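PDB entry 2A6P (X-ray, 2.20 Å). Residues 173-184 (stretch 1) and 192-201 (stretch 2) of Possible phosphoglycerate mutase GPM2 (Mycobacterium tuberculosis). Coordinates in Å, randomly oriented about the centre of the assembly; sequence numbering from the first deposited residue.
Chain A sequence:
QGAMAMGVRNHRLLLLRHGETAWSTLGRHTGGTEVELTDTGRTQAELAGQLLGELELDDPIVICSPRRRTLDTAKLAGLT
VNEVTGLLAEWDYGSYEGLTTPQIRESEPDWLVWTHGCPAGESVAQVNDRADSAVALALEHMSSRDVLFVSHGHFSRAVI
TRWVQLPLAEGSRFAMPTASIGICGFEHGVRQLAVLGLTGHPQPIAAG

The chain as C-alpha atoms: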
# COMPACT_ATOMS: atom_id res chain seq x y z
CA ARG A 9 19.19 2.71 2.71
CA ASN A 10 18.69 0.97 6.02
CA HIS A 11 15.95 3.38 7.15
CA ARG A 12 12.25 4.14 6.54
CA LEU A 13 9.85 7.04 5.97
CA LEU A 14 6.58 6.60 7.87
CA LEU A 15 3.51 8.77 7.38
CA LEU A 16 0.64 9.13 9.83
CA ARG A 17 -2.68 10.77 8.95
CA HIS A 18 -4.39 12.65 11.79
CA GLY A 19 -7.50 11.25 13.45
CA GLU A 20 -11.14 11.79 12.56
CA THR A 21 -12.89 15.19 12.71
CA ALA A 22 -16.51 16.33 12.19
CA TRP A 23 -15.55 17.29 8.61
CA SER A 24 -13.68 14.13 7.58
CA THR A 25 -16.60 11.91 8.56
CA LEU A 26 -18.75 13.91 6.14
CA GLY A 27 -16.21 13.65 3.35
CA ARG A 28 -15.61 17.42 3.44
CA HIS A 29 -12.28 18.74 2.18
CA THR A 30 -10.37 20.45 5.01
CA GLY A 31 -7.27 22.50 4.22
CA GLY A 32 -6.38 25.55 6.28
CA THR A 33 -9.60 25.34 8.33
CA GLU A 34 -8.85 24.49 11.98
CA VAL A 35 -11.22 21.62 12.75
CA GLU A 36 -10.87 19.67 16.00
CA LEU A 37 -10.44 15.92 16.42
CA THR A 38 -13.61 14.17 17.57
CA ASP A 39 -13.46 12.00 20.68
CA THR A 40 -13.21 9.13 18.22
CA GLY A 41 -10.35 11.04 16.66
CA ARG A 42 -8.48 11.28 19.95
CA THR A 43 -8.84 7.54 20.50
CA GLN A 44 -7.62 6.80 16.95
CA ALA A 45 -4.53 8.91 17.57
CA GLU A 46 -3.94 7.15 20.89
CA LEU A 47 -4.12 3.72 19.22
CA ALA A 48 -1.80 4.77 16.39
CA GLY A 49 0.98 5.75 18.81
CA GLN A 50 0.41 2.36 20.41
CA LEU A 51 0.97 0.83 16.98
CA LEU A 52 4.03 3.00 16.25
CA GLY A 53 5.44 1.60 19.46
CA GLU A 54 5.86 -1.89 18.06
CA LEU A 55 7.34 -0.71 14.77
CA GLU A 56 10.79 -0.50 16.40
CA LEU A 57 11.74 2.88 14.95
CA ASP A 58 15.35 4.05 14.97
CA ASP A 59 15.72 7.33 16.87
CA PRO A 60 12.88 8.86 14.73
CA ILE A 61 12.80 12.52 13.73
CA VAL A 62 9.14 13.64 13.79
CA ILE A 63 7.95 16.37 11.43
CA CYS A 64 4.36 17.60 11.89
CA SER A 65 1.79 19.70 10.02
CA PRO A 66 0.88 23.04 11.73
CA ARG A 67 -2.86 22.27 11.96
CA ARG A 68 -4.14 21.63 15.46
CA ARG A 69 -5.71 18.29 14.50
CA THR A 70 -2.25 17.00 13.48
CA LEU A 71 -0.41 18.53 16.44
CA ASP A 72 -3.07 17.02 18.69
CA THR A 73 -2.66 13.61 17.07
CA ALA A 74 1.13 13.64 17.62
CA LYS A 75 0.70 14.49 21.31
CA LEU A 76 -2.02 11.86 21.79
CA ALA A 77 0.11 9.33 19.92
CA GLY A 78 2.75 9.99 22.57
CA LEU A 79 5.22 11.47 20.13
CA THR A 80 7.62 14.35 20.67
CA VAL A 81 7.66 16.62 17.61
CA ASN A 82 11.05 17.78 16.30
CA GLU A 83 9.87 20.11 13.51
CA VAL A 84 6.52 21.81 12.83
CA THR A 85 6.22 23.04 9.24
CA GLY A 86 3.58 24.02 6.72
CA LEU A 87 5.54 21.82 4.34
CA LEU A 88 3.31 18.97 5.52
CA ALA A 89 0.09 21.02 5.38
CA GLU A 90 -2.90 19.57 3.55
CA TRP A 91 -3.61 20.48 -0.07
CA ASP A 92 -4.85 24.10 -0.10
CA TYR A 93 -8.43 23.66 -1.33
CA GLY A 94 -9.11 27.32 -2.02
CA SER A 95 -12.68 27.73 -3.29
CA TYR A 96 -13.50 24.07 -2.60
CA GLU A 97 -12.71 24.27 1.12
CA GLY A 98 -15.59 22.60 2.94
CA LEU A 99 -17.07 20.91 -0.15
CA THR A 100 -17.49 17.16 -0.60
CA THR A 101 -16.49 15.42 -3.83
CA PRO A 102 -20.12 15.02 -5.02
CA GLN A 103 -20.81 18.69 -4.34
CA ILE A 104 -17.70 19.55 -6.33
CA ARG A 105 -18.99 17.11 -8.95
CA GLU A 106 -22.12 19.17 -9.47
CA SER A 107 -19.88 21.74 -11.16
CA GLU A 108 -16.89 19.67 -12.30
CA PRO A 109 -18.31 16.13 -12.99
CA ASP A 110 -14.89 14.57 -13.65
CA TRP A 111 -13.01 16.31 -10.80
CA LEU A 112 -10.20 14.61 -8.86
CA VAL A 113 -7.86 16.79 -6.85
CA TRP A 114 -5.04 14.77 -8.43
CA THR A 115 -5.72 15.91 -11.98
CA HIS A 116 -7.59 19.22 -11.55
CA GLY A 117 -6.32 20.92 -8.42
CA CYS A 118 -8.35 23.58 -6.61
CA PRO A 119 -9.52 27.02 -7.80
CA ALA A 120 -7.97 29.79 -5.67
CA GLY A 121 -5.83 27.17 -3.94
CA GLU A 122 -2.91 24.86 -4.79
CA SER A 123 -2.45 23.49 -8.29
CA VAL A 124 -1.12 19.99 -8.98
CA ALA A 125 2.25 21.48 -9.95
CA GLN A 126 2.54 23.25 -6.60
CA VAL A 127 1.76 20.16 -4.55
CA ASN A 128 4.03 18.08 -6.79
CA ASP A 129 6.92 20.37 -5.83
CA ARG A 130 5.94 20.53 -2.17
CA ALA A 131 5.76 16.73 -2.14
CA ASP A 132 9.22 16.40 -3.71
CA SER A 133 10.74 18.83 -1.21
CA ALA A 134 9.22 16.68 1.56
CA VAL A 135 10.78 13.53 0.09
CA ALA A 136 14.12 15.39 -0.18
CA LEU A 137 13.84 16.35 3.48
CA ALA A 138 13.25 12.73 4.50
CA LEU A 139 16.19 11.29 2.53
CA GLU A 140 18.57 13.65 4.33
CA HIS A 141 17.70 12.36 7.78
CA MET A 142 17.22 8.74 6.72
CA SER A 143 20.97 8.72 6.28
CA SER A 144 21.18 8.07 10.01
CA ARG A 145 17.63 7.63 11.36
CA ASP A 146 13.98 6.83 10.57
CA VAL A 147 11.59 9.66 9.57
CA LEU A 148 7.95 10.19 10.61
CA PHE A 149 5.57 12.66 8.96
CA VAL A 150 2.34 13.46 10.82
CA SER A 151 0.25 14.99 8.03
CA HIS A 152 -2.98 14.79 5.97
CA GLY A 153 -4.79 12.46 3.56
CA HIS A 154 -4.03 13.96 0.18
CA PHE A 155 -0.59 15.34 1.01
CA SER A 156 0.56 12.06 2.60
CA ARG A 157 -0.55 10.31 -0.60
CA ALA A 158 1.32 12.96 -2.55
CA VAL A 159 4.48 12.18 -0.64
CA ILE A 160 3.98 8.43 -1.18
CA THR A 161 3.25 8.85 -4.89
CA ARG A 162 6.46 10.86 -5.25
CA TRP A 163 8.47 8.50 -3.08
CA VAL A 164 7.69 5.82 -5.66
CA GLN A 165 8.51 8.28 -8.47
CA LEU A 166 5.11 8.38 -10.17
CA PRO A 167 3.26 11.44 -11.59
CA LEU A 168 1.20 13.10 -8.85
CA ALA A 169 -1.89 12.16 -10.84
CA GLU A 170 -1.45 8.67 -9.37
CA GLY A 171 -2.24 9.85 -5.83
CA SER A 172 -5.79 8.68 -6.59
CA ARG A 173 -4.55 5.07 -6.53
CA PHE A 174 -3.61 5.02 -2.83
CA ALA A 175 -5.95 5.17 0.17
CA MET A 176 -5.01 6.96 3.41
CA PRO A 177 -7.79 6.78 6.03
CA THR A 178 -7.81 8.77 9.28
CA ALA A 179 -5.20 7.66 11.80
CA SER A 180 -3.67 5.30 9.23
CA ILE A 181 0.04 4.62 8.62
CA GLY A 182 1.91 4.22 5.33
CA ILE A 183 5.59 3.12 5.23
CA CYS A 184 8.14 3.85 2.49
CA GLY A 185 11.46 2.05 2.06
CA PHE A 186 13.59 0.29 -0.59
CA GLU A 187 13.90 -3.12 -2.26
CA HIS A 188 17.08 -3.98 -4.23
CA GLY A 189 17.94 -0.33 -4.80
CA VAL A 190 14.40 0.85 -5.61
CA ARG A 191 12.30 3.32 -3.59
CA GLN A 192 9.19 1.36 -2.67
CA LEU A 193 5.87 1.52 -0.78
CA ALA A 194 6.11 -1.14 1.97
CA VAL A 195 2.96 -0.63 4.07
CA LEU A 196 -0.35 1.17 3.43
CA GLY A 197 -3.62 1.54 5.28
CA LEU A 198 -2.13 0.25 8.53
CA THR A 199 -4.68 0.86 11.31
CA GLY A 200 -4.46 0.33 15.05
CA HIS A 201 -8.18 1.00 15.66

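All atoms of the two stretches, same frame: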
# COMPACT_ATOMS: atom_id res chain seq x y z
N ARG A 173 -4.68 6.52 -6.65
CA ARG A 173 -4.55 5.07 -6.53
C ARG A 173 -4.16 4.54 -5.15
O ARG A 173 -4.02 3.33 -4.97
CB ARG A 173 -3.53 4.57 -7.55
CG ARG A 173 -3.80 5.06 -8.97
CD ARG A 173 -5.15 4.57 -9.47
NE ARG A 173 -5.38 4.93 -10.88
CZ ARG A 173 -6.29 4.34 -11.65
NH1 ARG A 173 -7.05 3.38 -11.16
NH2 ARG A 173 -6.43 4.72 -12.92
N PHE A 174 -4.00 5.43 -4.17
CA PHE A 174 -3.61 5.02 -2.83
C PHE A 174 -4.52 5.59 -1.75
O PHE A 174 -4.70 6.80 -1.67
CB PHE A 174 -2.18 5.46 -2.53
CG PHE A 174 -1.19 5.10 -3.61
CD1 PHE A 174 -0.70 6.08 -4.48
CD2 PHE A 174 -0.77 3.79 -3.77
CE1 PHE A 174 0.20 5.76 -5.50
CE2 PHE A 174 0.13 3.45 -4.79
CZ PHE A 174 0.62 4.44 -5.66
N ALA A 175 -5.08 4.72 -0.91
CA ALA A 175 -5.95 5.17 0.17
C ALA A 175 -5.08 5.66 1.33
O ALA A 175 -3.89 5.35 1.40
CB ALA A 175 -6.84 4.04 0.64
N MET A 176 -5.69 6.42 2.24
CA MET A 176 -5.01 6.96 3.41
C MET A 176 -6.10 7.39 4.36
O MET A 176 -6.42 8.58 4.45
CB MET A 176 -4.16 8.18 3.03
CG MET A 176 -3.13 8.62 4.09
SD MET A 176 -1.56 7.64 4.12
CE MET A 176 -1.05 7.87 5.82
N PRO A 177 -6.72 6.44 5.08
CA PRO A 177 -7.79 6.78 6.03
C PRO A 177 -7.27 7.48 7.28
O PRO A 177 -6.06 7.52 7.53
CB PRO A 177 -8.46 5.43 6.33
CG PRO A 177 -7.34 4.43 6.12
CD PRO A 177 -6.60 4.97 4.91
N THR A 178 -8.19 8.05 8.07
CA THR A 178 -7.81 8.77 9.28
C THR A 178 -7.10 7.88 10.27
O THR A 178 -7.52 6.76 10.54
CB THR A 178 -9.04 9.37 9.99
OG1 THR A 178 -9.93 8.31 10.36
CG2 THR A 178 -9.77 10.34 9.07
N ALA A 179 -6.01 8.39 10.83
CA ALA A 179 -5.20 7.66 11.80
C ALA A 179 -4.54 6.42 11.20
O ALA A 179 -4.24 5.47 11.92
CB ALA A 179 -6.05 7.26 13.01
N SER A 180 -4.32 6.43 9.89
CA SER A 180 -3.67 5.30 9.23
C SER A 180 -2.18 5.59 8.97
O SER A 180 -1.77 6.76 8.88
CB SER A 180 -4.37 4.97 7.92
OG SER A 180 -4.16 5.98 6.95
N ILE A 181 -1.40 4.53 8.85
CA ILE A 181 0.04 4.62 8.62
C ILE A 181 0.48 4.00 7.29
O ILE A 181 0.02 2.92 6.91
CB ILE A 181 0.81 3.92 9.78
CG1 ILE A 181 0.49 4.59 11.13
CG2 ILE A 181 2.32 3.92 9.50
CD1 ILE A 181 1.03 3.84 12.33
N GLY A 182 1.35 4.71 6.58
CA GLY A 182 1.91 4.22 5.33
C GLY A 182 3.41 4.19 5.58
O GLY A 182 3.91 5.06 6.31
N ILE A 183 4.14 3.22 5.02
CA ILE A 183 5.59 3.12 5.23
C ILE A 183 6.37 2.97 3.92
O ILE A 183 6.10 2.08 3.12
CB ILE A 183 5.95 1.92 6.15
CG1 ILE A 183 5.26 2.09 7.51
CG2 ILE A 183 7.45 1.80 6.31
CD1 ILE A 183 5.53 1.00 8.48
N CYS A 184 7.33 3.86 3.71
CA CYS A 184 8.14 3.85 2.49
C CYS A 184 9.57 3.39 2.78
O CYS A 184 10.16 3.78 3.78
CB CYS A 184 8.20 5.24 1.88
SG CYS A 184 6.63 5.89 1.35
N GLN A 192 10.42 2.13 -2.63
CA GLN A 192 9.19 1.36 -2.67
C GLN A 192 8.22 1.63 -1.53
O GLN A 192 8.62 2.07 -0.45
CB GLN A 192 9.59 -0.14 -2.71
CG GLN A 192 8.61 -1.18 -2.14
CD GLN A 192 9.19 -2.60 -2.18
OE1 GLN A 192 9.30 -3.22 -3.24
NE2 GLN A 192 9.59 -3.11 -1.02
N LEU A 193 6.93 1.38 -1.78
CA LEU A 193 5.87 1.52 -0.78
C LEU A 193 5.82 0.15 -0.08
O LEU A 193 5.52 -0.87 -0.72
CB LEU A 193 4.50 1.77 -1.44
CG LEU A 193 3.39 2.56 -0.73
CD1 LEU A 193 2.04 1.96 -1.11
CD2 LEU A 193 3.55 2.55 0.78
N ALA A 194 6.11 0.13 1.22
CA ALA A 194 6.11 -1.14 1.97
C ALA A 194 4.79 -1.46 2.68
O ALA A 194 4.32 -2.61 2.64
CB ALA A 194 7.27 -1.14 2.99
N VAL A 195 4.21 -0.46 3.35
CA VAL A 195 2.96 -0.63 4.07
C VAL A 195 1.98 0.51 3.76
O VAL A 195 2.38 1.66 3.58
CB VAL A 195 3.21 -0.69 5.61
CG1 VAL A 195 1.90 -0.93 6.35
CG2 VAL A 195 4.23 -1.80 5.94
N LEU A 196 0.69 0.19 3.70
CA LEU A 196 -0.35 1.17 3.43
C LEU A 196 -1.64 0.79 4.16
O LEU A 196 -1.95 -0.39 4.33
CB LEU A 196 -0.65 1.27 1.92
CG LEU A 196 -1.64 2.39 1.52
CD1 LEU A 196 -1.03 3.75 1.84
CD2 LEU A 196 -1.98 2.30 0.04
N GLY A 197 -2.37 1.80 4.61
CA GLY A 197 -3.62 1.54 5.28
C GLY A 197 -3.50 0.79 6.60
O GLY A 197 -4.45 0.10 7.02
N LEU A 198 -2.35 0.91 7.25
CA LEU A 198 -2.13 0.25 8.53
C LEU A 198 -2.98 1.01 9.56
O LEU A 198 -2.88 2.23 9.67
CB LEU A 198 -0.66 0.32 8.94
CG LEU A 198 -0.03 -0.83 9.73
CD1 LEU A 198 1.18 -0.29 10.47
CD2 LEU A 198 -1.02 -1.42 10.72
N THR A 199 -3.79 0.27 10.31
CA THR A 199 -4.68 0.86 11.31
C THR A 199 -4.60 0.13 12.65
O THR A 199 -4.60 -1.10 12.71
CB THR A 199 -6.15 0.82 10.80
OG1 THR A 199 -6.43 2.00 10.02
CG2 THR A 199 -7.13 0.72 11.95
N GLY A 200 -4.53 0.91 13.72
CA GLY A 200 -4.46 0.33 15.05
C GLY A 200 -5.80 0.40 15.78
O GLY A 200 -5.89 0.04 16.95
N HIS A 201 -6.84 0.86 15.07
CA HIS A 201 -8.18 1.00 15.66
C HIS A 201 -9.26 0.19 14.95
O HIS A 201 -10.11 -0.40 15.66
CB HIS A 201 -8.60 2.47 15.68
CG HIS A 201 -8.57 3.13 14.34
ND1 HIS A 201 -7.41 3.60 13.76
CD2 HIS A 201 -9.56 3.40 13.46
CE1 HIS A 201 -7.69 4.13 12.58
NE2 HIS A 201 -8.99 4.02 12.38
O HOH W 1 -2.69 4.62 4.35
O HOH W 2 -5.14 4.14 14.53

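The antiparallel pairing between these two stretches is broken by two beta bulges within four residues. Ile181 pairs with Leu198, but Ile183 pairs with Val195, so the second stretch carries one extra residue between the two pairs. The register shifts by one again between Ile183 and Cys184, which lies opposite Leu193. The two strands still run nearly antiparallel, with 167° between their N-to-C directions.

The second bulge is marked by a shared acceptor. Ile183 O accepts from Val195 N at 3.2 Å and from Ala194 N at 2.7 Å. One carbonyl thus serves two successive amides. Ala194 has phi/psi of -94/-45, outside the usual strand range, and this brings its N beside that of Val195. The return bond of the pair, Ile183 N to Val195 O, is 2.8 Å and nearly straight.

At the first bulge Leu196 and Gly197 together face the single residue Gly182. The Ile181 and Leu198 pair keeps both its bonds: Ile181 N to Leu198 O is 2.9 Å, and Leu198 N to Ile181 O is 3.1 Å. Gly197 turns the corner in the chain with a positive phi of 64°, which by itself favours glycine. Its amide is met by water 1, with Gly197 N 2.8 Å from the water O. The same water donates to Ala175 O and to Ser180 OG, each 3.3 Å from its O, and so links the corner to Ala175 and Ser180.

Carbonyls of the second stretch also receive CA-H...O contacts. Gly182 CA lies 3.1 Å from Val195 O, and Ser180 CA lies 3.2 Å from Leu198 O. These carbonyls are the same ones that accept from the amides of Ile183 and Ile181.

The side chains of Ile181, Ile183, Val195 and Leu198 share one face of the sheet. Ile183 CB is 3.8 Å from Val195 CB, and Ile181 CB is 4.0 Å from Leu198 CB. Both isoleucines have chi1 m and chi2 t. Ile183 also reaches Ala194, with CG2 to CB at 4.4 Å.

Leu196 starts away from the first stretch, but its end comes nearer. Leu196 CD1 is 3.3 Å from Ala175 O, and Leu196 CD2 is 4.1 Å from Phe174 CB. CD2 lies at the edge of the Phe174 ring. Phe174 CD2 also packs on Leu193 CD1, at 4.3 Å. These contacts extend the interface to the loop before the strand.

That loop closes in a type II turn from Pro177 to Ser180. Ser180 OG donates to Pro177 O at 2.5 Å, while the bond from Ser180 N to Pro177 O, at 3.1 Å, is weak. Ala179, with phi/psi of 65/26, points its CB toward the second stretch, 3.6 Å from His201 CE1. His201 CE1 also lies 3.3 Å from Thr178 O. Water 2 bridges here: its O is 2.5 Å from His201 ND1 and 3.1 Å from Ala179 O, to which it donates.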